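Local structure of integral membrane indolylacetylinositol arabinosyltransferase EmbC (Mycolicibacterium smegmatis, 7BVE) at residues P124-A128 / T151-L157; T144-D148 / Y177-P181. The protein probably acts as a membrane-embedded arabinosyltransferase that polymerises arabinose into the arabinan of the mycobacterial cell wall. All blocks are in the same frame, centred on the assembly; numbering follows the deposited sequence.

Interaction 1 (P124-A128 / T151-L157)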
ATOM      1  N   PRO A 124     -29.191  32.327   2.371  1.00 21.60           N
ATOM      2  CA  PRO A 124     -30.511  32.921   2.461  1.00 21.60           C
ATOM      3  C   PRO A 124     -31.175  33.110   1.100  1.00 21.60           C
ATOM      4  O   PRO A 124     -30.508  33.286   0.174  1.00 21.60           O
ATOM      5  CB  PRO A 124     -30.265  34.273   3.114  1.00 21.60           C
ATOM      6  CG  PRO A 124     -28.909  34.111   3.716  1.00 21.60           C
ATOM      7  CD  PRO A 124     -28.152  33.257   2.730  1.00 21.60           C
ATOM      8  N   VAL A 125     -32.496  33.071   1.052  1.00 19.19           N
ATOM      9  CA  VAL A 125     -33.224  33.255  -0.225  1.00 19.19           C
ATOM     10  C   VAL A 125     -33.948  34.605  -0.198  1.00 19.19           C
ATOM     11  O   VAL A 125     -33.619  35.428  -0.965  1.00 19.19           O
ATOM     12  CB  VAL A 125     -34.125  32.044  -0.502  1.00 19.19           C
ATOM     13  CG1 VAL A 125     -35.015  32.229  -1.699  1.00 19.19           C
ATOM     14  CG2 VAL A 125     -33.303  30.793  -0.672  1.00 19.19           C
ATOM     15  N   VAL A 126     -34.794  34.878   0.761  1.00 20.97           N
ATOM     16  CA  VAL A 126     -35.571  36.108   0.840  1.00 20.97           C
ATOM     17  C   VAL A 126     -35.727  36.463   2.315  1.00 20.97           C
ATOM     18  O   VAL A 126     -35.649  35.602   3.190  1.00 20.97           O
ATOM     19  CB  VAL A 126     -36.934  35.945   0.118  1.00 20.97           C
ATOM     20  CG1 VAL A 126     -37.884  35.074   0.909  1.00 20.97           C
ATOM     21  CG2 VAL A 126     -37.550  37.282  -0.241  1.00 20.97           C
ATOM     22  N   SER A 127     -35.886  37.755   2.596  1.00 27.04           N
ATOM     23  CA  SER A 127     -36.009  38.226   3.970  1.00 27.04           C
ATOM     24  C   SER A 127     -36.862  39.483   3.982  1.00 27.04           C
ATOM     25  O   SER A 127     -36.973  40.183   2.976  1.00 27.04           O
ATOM     26  CB  SER A 127     -34.642  38.509   4.592  1.00 27.04           C
ATOM     27  OG  SER A 127     -33.850  37.338   4.645  1.00 27.04           O
ATOM     28  N   ALA A 128     -37.453  39.767   5.142  1.00 39.15           N
ATOM     29  CA  ALA A 128     -38.294  40.946   5.320  1.00 39.15           C
ATOM     30  C   ALA A 128     -38.422  41.310   6.794  1.00 39.15           C
ATOM     31  O   ALA A 128     -38.400  40.420   7.652  1.00 39.15           O
ATOM     32  CB  ALA A 128     -39.682  40.717   4.726  1.00 39.15           C
ATOM     33  N   THR A 151     -36.705  29.488  -5.269  1.00 17.78           N
ATOM     34  CA  THR A 151     -37.251  30.838  -5.399  1.00 17.78           C
ATOM     35  C   THR A 151     -38.226  31.118  -4.265  1.00 17.78           C
ATOM     36  O   THR A 151     -39.091  30.297  -3.970  1.00 17.78           O
ATOM     37  CB  THR A 151     -37.913  31.033  -6.768  1.00 17.78           C
ATOM     38  OG1 THR A 151     -38.645  32.266  -6.790  1.00 17.78           O
ATOM     39  CG2 THR A 151     -38.799  29.867  -7.168  1.00 17.78           C
ATOM     40  N   GLY A 152     -38.061  32.266  -3.612  1.00 19.65           N
ATOM     41  CA  GLY A 152     -39.004  32.716  -2.610  1.00 19.65           C
ATOM     42  C   GLY A 152     -39.533  34.097  -2.921  1.00 19.65           C
ATOM     43  O   GLY A 152     -38.917  34.855  -3.658  1.00 19.65           O
ATOM     44  N   GLU A 153     -40.691  34.419  -2.344  1.00 28.11           N
ATOM     45  CA  GLU A 153     -41.334  35.695  -2.638  1.00 28.11           C
ATOM     46  C   GLU A 153     -42.334  36.135  -1.579  1.00 28.11           C
ATOM     47  O   GLU A 153     -43.307  35.426  -1.321  1.00 28.11           O
ATOM     48  CB  GLU A 153     -42.057  35.632  -3.980  1.00 28.11           C
ATOM     49  CG  GLU A 153     -42.738  36.933  -4.343  1.00 28.11           C
ATOM     50  CD  GLU A 153     -43.431  36.884  -5.682  1.00 28.11           C
ATOM     51  OE1 GLU A 153     -43.392  35.821  -6.334  1.00 28.11           O
ATOM     52  OE2 GLU A 153     -44.024  37.908  -6.076  1.00 28.11           O
ATOM     53  N   PHE A 154     -42.131  37.309  -0.988  1.00 31.57           N
ATOM     54  CA  PHE A 154     -43.129  37.950  -0.134  1.00 31.57           C
ATOM     55  C   PHE A 154     -44.103  38.683  -1.047  1.00 31.57           C
ATOM     56  O   PHE A 154     -43.774  39.729  -1.608  1.00 31.57           O
ATOM     57  CB  PHE A 154     -42.481  38.910   0.856  1.00 31.57           C
ATOM     58  CG  PHE A 154     -41.717  38.243   1.965  1.00 31.57           C
ATOM     59  CD1 PHE A 154     -42.367  37.796   3.103  1.00 31.57           C
ATOM     60  CD2 PHE A 154     -40.348  38.090   1.884  1.00 31.57           C
ATOM     61  CE1 PHE A 154     -41.669  37.204   4.136  1.00 31.57           C
ATOM     62  CE2 PHE A 154     -39.643  37.490   2.913  1.00 31.57           C
ATOM     63  CZ  PHE A 154     -40.309  37.044   4.039  1.00 31.57           C
ATOM     64  N   VAL A 155     -45.307  38.139  -1.193  1.00 36.23           N
ATOM     65  CA  VAL A 155     -46.272  38.649  -2.162  1.00 36.23           C
ATOM     66  C   VAL A 155     -47.062  39.781  -1.517  1.00 36.23           C
ATOM     67  O   VAL A 155     -47.981  39.539  -0.735  1.00 36.23           O
ATOM     68  CB  VAL A 155     -47.203  37.542  -2.660  1.00 36.23           C
ATOM     69  CG1 VAL A 155     -48.164  38.083  -3.703  1.00 36.23           C
ATOM     70  CG2 VAL A 155     -46.399  36.386  -3.206  1.00 36.23           C
ATOM     71  N   GLY A 156     -46.727  41.020  -1.865  1.00 45.60           N
ATOM     72  CA  GLY A 156     -47.459  42.158  -1.351  1.00 45.60           C
ATOM     73  C   GLY A 156     -46.619  43.378  -1.038  1.00 45.60           C
ATOM     74  O   GLY A 156     -47.137  44.497  -1.045  1.00 45.60           O
ATOM     75  N   LEU A 157     -45.331  43.195  -0.764  1.00 48.44           N
ATOM     76  CA  LEU A 157     -44.474  44.308  -0.385  1.00 48.44           C
ATOM     77  C   LEU A 157     -43.238  44.363  -1.272  1.00 48.44           C
ATOM     78  O   LEU A 157     -42.885  43.398  -1.953  1.00 48.44           O
ATOM     79  CB  LEU A 157     -44.090  44.226   1.102  1.00 48.44           C
ATOM     80  CG  LEU A 157     -43.352  43.047   1.741  1.00 48.44           C
ATOM     81  CD1 LEU A 157     -41.848  43.202   1.699  1.00 48.44           C
ATOM     82  CD2 LEU A 157     -43.800  42.927   3.169  1.00 48.44           C
TER
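Val126 and Gly152 set the register, their CA atoms 5.9 Å apart, where two strands run nearly parallel, at 7° to each other and with axes 6.2 Å apart at closest approach. No hydrogen bond joins the two backbones, so the contact between the strands rests on side chains filling the gap between layers. Phe154 makes the largest contribution. Its ring receives the Ala128 methyl over one face: CB lies 3.8 Å from the ring centroid and 14° off the normal, which meets the geometry of a CH-pi contact. Val126 approaches the same ring obliquely with both branches, CG1 reaching Phe154 CE2 at 3.6 Å and CG2 reaching Phe154 CD2 at 3.6 Å. Farther back along the strands, Val125 CG1, anti to its own backbone nitrogen (chi1 173°), extends to 3.6 Å from Gly152 N; Gly152 brings no side chain into the gap, and the backbones come close here. Val133 of helix 130-133 also touches both Ala128 and Phe154, extending the apolar cluster beyond the strands. Since strand 123-129 belongs to a four-stranded antiparallel sheet and strand 149-155 to a seven-stranded one, the contact is packing of one sheet against the other, consistent with the beta-sandwich of concanavalin-like domains.

Interaction 2 (T144-D148 / Y177-P181)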
ATOM      1  N   THR A 144     -40.727  27.822  -3.818  1.00 15.07           N
ATOM      2  CA  THR A 144     -40.714  26.715  -4.762  1.00 15.07           C
ATOM      3  C   THR A 144     -39.286  26.206  -4.884  1.00 15.07           C
ATOM      4  O   THR A 144     -38.343  26.993  -4.895  1.00 15.07           O
ATOM      5  CB  THR A 144     -41.247  27.155  -6.135  1.00 15.07           C
ATOM      6  OG1 THR A 144     -42.518  27.792  -5.980  1.00 15.07           O
ATOM      7  CG2 THR A 144     -41.452  25.974  -7.044  1.00 15.07           C
ATOM      8  N   ALA A 145     -39.122  24.886  -4.956  1.00 15.07           N
ATOM      9  CA  ALA A 145     -37.805  24.291  -5.126  1.00 15.07           C
ATOM     10  C   ALA A 145     -37.839  23.240  -6.222  1.00 15.07           C
ATOM     11  O   ALA A 145     -38.774  22.443  -6.297  1.00 15.07           O
ATOM     12  CB  ALA A 145     -37.303  23.662  -3.830  1.00 15.07           C
ATOM     13  N   HIS A 146     -36.817  23.247  -7.076  1.00 20.65           N
ATOM     14  CA  HIS A 146     -36.670  22.279  -8.151  1.00 20.65           C
ATOM     15  C   HIS A 146     -35.201  21.919  -8.286  1.00 20.65           C
ATOM     16  O   HIS A 146     -34.353  22.392  -7.528  1.00 20.65           O
ATOM     17  CB  HIS A 146     -37.183  22.814  -9.487  1.00 20.65           C
ATOM     18  CG  HIS A 146     -38.647  23.091  -9.510  1.00 20.65           C
ATOM     19  ND1 HIS A 146     -39.592  22.090  -9.502  1.00 20.65           N
ATOM     20  CD2 HIS A 146     -39.332  24.255  -9.583  1.00 20.65           C
ATOM     21  CE1 HIS A 146     -40.796  22.626  -9.547  1.00 20.65           C
ATOM     22  NE2 HIS A 146     -40.667  23.938  -9.597  1.00 20.65           N
ATOM     23  N   ALA A 147     -34.893  21.105  -9.291  1.00 22.47           N
ATOM     24  CA  ALA A 147     -33.526  20.656  -9.520  1.00 22.47           C
ATOM     25  C   ALA A 147     -32.648  21.708 -10.174  1.00 22.47           C
ATOM     26  O   ALA A 147     -31.437  21.496 -10.269  1.00 22.47           O
ATOM     27  CB  ALA A 147     -33.532  19.394 -10.378  1.00 22.47           C
ATOM     28  N   ASP A 148     -33.216  22.826 -10.618  1.00 29.77           N
ATOM     29  CA  ASP A 148     -32.451  23.859 -11.301  1.00 29.77           C
ATOM     30  C   ASP A 148     -32.506  25.206 -10.589  1.00 29.77           C
ATOM     31  O   ASP A 148     -31.529  25.959 -10.625  1.00 29.77           O
ATOM     32  CB  ASP A 148     -32.944  23.990 -12.737  1.00 29.77           C
ATOM     33  CG  ASP A 148     -34.440  24.148 -12.826  1.00 29.77           C
ATOM     34  OD1 ASP A 148     -35.111  24.043 -11.784  1.00 29.77           O
ATOM     35  OD2 ASP A 148     -34.951  24.374 -13.939  1.00 29.77           O
ATOM     36  N   TYR A 177     -26.972  25.399  -9.452  1.00 31.77           N
ATOM     37  CA  TYR A 177     -26.593  24.383  -8.483  1.00 31.77           C
ATOM     38  C   TYR A 177     -27.880  23.766  -7.965  1.00 31.77           C
ATOM     39  O   TYR A 177     -28.951  24.371  -8.054  1.00 31.77           O
ATOM     40  CB  TYR A 177     -25.753  24.982  -7.349  1.00 31.77           C
ATOM     41  CG  TYR A 177     -25.233  24.003  -6.325  1.00 31.77           C
ATOM     42  CD1 TYR A 177     -24.241  23.094  -6.649  1.00 31.77           C
ATOM     43  CD2 TYR A 177     -25.707  24.019  -5.024  1.00 31.77           C
ATOM     44  CE1 TYR A 177     -23.756  22.207  -5.713  1.00 31.77           C
ATOM     45  CE2 TYR A 177     -25.228  23.140  -4.079  1.00 31.77           C
ATOM     46  CZ  TYR A 177     -24.252  22.237  -4.430  1.00 31.77           C
ATOM     47  OH  TYR A 177     -23.768  21.354  -3.491  1.00 31.77           O
ATOM     48  N   ASP A 178     -27.772  22.546  -7.444  1.00 22.33           N
ATOM     49  CA  ASP A 178     -28.937  21.799  -6.978  1.00 22.33           C
ATOM     50  C   ASP A 178     -29.144  22.136  -5.503  1.00 22.33           C
ATOM     51  O   ASP A 178     -28.506  21.574  -4.614  1.00 22.33           O
ATOM     52  CB  ASP A 178     -28.733  20.311  -7.226  1.00 22.33           C
ATOM     53  CG  ASP A 178     -30.024  19.536  -7.229  1.00 22.33           C
ATOM     54  OD1 ASP A 178     -31.071  20.120  -6.904  1.00 22.33           O
ATOM     55  OD2 ASP A 178     -30.005  18.350  -7.607  1.00 22.33           O
ATOM     56  N   PHE A 179     -30.042  23.086  -5.243  1.00 21.88           N
ATOM     57  CA  PHE A 179     -30.324  23.567  -3.896  1.00 21.88           C
ATOM     58  C   PHE A 179     -31.568  22.934  -3.303  1.00 21.88           C
ATOM     59  O   PHE A 179     -32.318  23.613  -2.600  1.00 21.88           O
ATOM     60  CB  PHE A 179     -30.500  25.085  -3.875  1.00 21.88           C
ATOM     61  CG  PHE A 179     -29.246  25.859  -4.125  1.00 21.88           C
ATOM     62  CD1 PHE A 179     -28.298  26.000  -3.130  1.00 21.88           C
ATOM     63  CD2 PHE A 179     -29.039  26.487  -5.339  1.00 21.88           C
ATOM     64  CE1 PHE A 179     -27.156  26.719  -3.353  1.00 21.88           C
ATOM     65  CE2 PHE A 179     -27.902  27.210  -5.565  1.00 21.88           C
ATOM     66  CZ  PHE A 179     -26.956  27.323  -4.574  1.00 21.88           C
ATOM     67  N   ARG A 180     -31.830  21.679  -3.590  1.00 15.07           N
ATOM     68  CA  ARG A 180     -33.000  21.060  -2.994  1.00 15.07           C
ATOM     69  C   ARG A 180     -32.720  20.711  -1.538  1.00 15.07           C
ATOM     70  O   ARG A 180     -31.638  20.208  -1.225  1.00 15.07           O
ATOM     71  CB  ARG A 180     -33.422  19.825  -3.770  1.00 15.07           C
ATOM     72  CG  ARG A 180     -34.133  20.158  -5.050  1.00 15.07           C
ATOM     73  CD  ARG A 180     -34.625  18.940  -5.779  1.00 15.07           C
ATOM     74  NE  ARG A 180     -33.552  18.205  -6.424  1.00 15.07           N
ATOM     75  CZ  ARG A 180     -33.724  17.055  -7.054  1.00 15.07           C
ATOM     76  NH1 ARG A 180     -32.701  16.451  -7.627  1.00 15.07           N
ATOM     77  NH2 ARG A 180     -34.923  16.513  -7.119  1.00 15.07           N
ATOM     78  N   PRO A 181     -33.644  20.994  -0.627  1.00 15.07           N
ATOM     79  CA  PRO A 181     -33.410  20.697   0.783  1.00 15.07           C
ATOM     80  C   PRO A 181     -33.705  19.247   1.126  1.00 15.07           C
ATOM     81  O   PRO A 181     -34.529  18.585   0.495  1.00 15.07           O
ATOM     82  CB  PRO A 181     -34.387  21.638   1.492  1.00 15.07           C
ATOM     83  CG  PRO A 181     -35.473  21.816   0.536  1.00 15.07           C
ATOM     84  CD  PRO A 181     -34.854  21.807  -0.815  1.00 15.07           C
TER
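Ala147 and Asp178 form a close backbone pair, with CA atoms 5.4 Å apart, and the touching parts run in roughly opposite directions, 159° apart end to end. No hydrogen bond crosses between them. The van der Waals contacts centre on Arg180: Ala147 CB lies 3.9 Å above the guanidinium plane of Arg180, offset toward the rim, while the aliphatic part of the arginine, at CG and CD, passes alongside the carbonyl of His146. A smaller apolar contact sets Ala145 CB 4.3 Å from Pro181 CD. The ionic interaction lies within 177-181, where Arg180 grips Asp178 side-on, each carboxylate oxygen using its syn lone pair. Arg180 NE donates to Asp178 OD1 at 3.2 Å, tilted from the guanidinium plane. Arg180 NH1 donates to Asp178 OD2 at 3.3 Å (164°), in that plane. A bend at chi3 (-74°) turns the guanidinium back toward the aspartate, and Asp178 OD1 also packs 3.6 Å from Ala147 CA. Beyond the contact, Arg180 NH2 bonds the carbonyl of Ala65 and NH1 that of Pro1070. Together with the two bonds to Asp178, these would restrict rotation of the guanidinium, leaving a face against which Ala147 packs.

Overall arrangement
From the N terminus the chain meets 124-128, then 144-148, 151-157 and 177-181, so the two contacts cross. Interaction 1 closes a loop of 22 residues containing helix 130-133 and strand 140-145; interaction 2 closes one of 28 residues that includes strands 149-155 and 171-175. They meet in the hairpin of strands 140-145 and 149-155, where Thr144 N and Thr151 O, 3.0 Å apart, probably form a hydrogen bond; their centres are about 16 Å apart. Interaction 1 joins the seven-stranded sheet to the four-stranded one, whereas interaction 2 holds the segment following strand 171-175 against the hairpin turn, near the C-terminal residues Pro1070 and Arg1072.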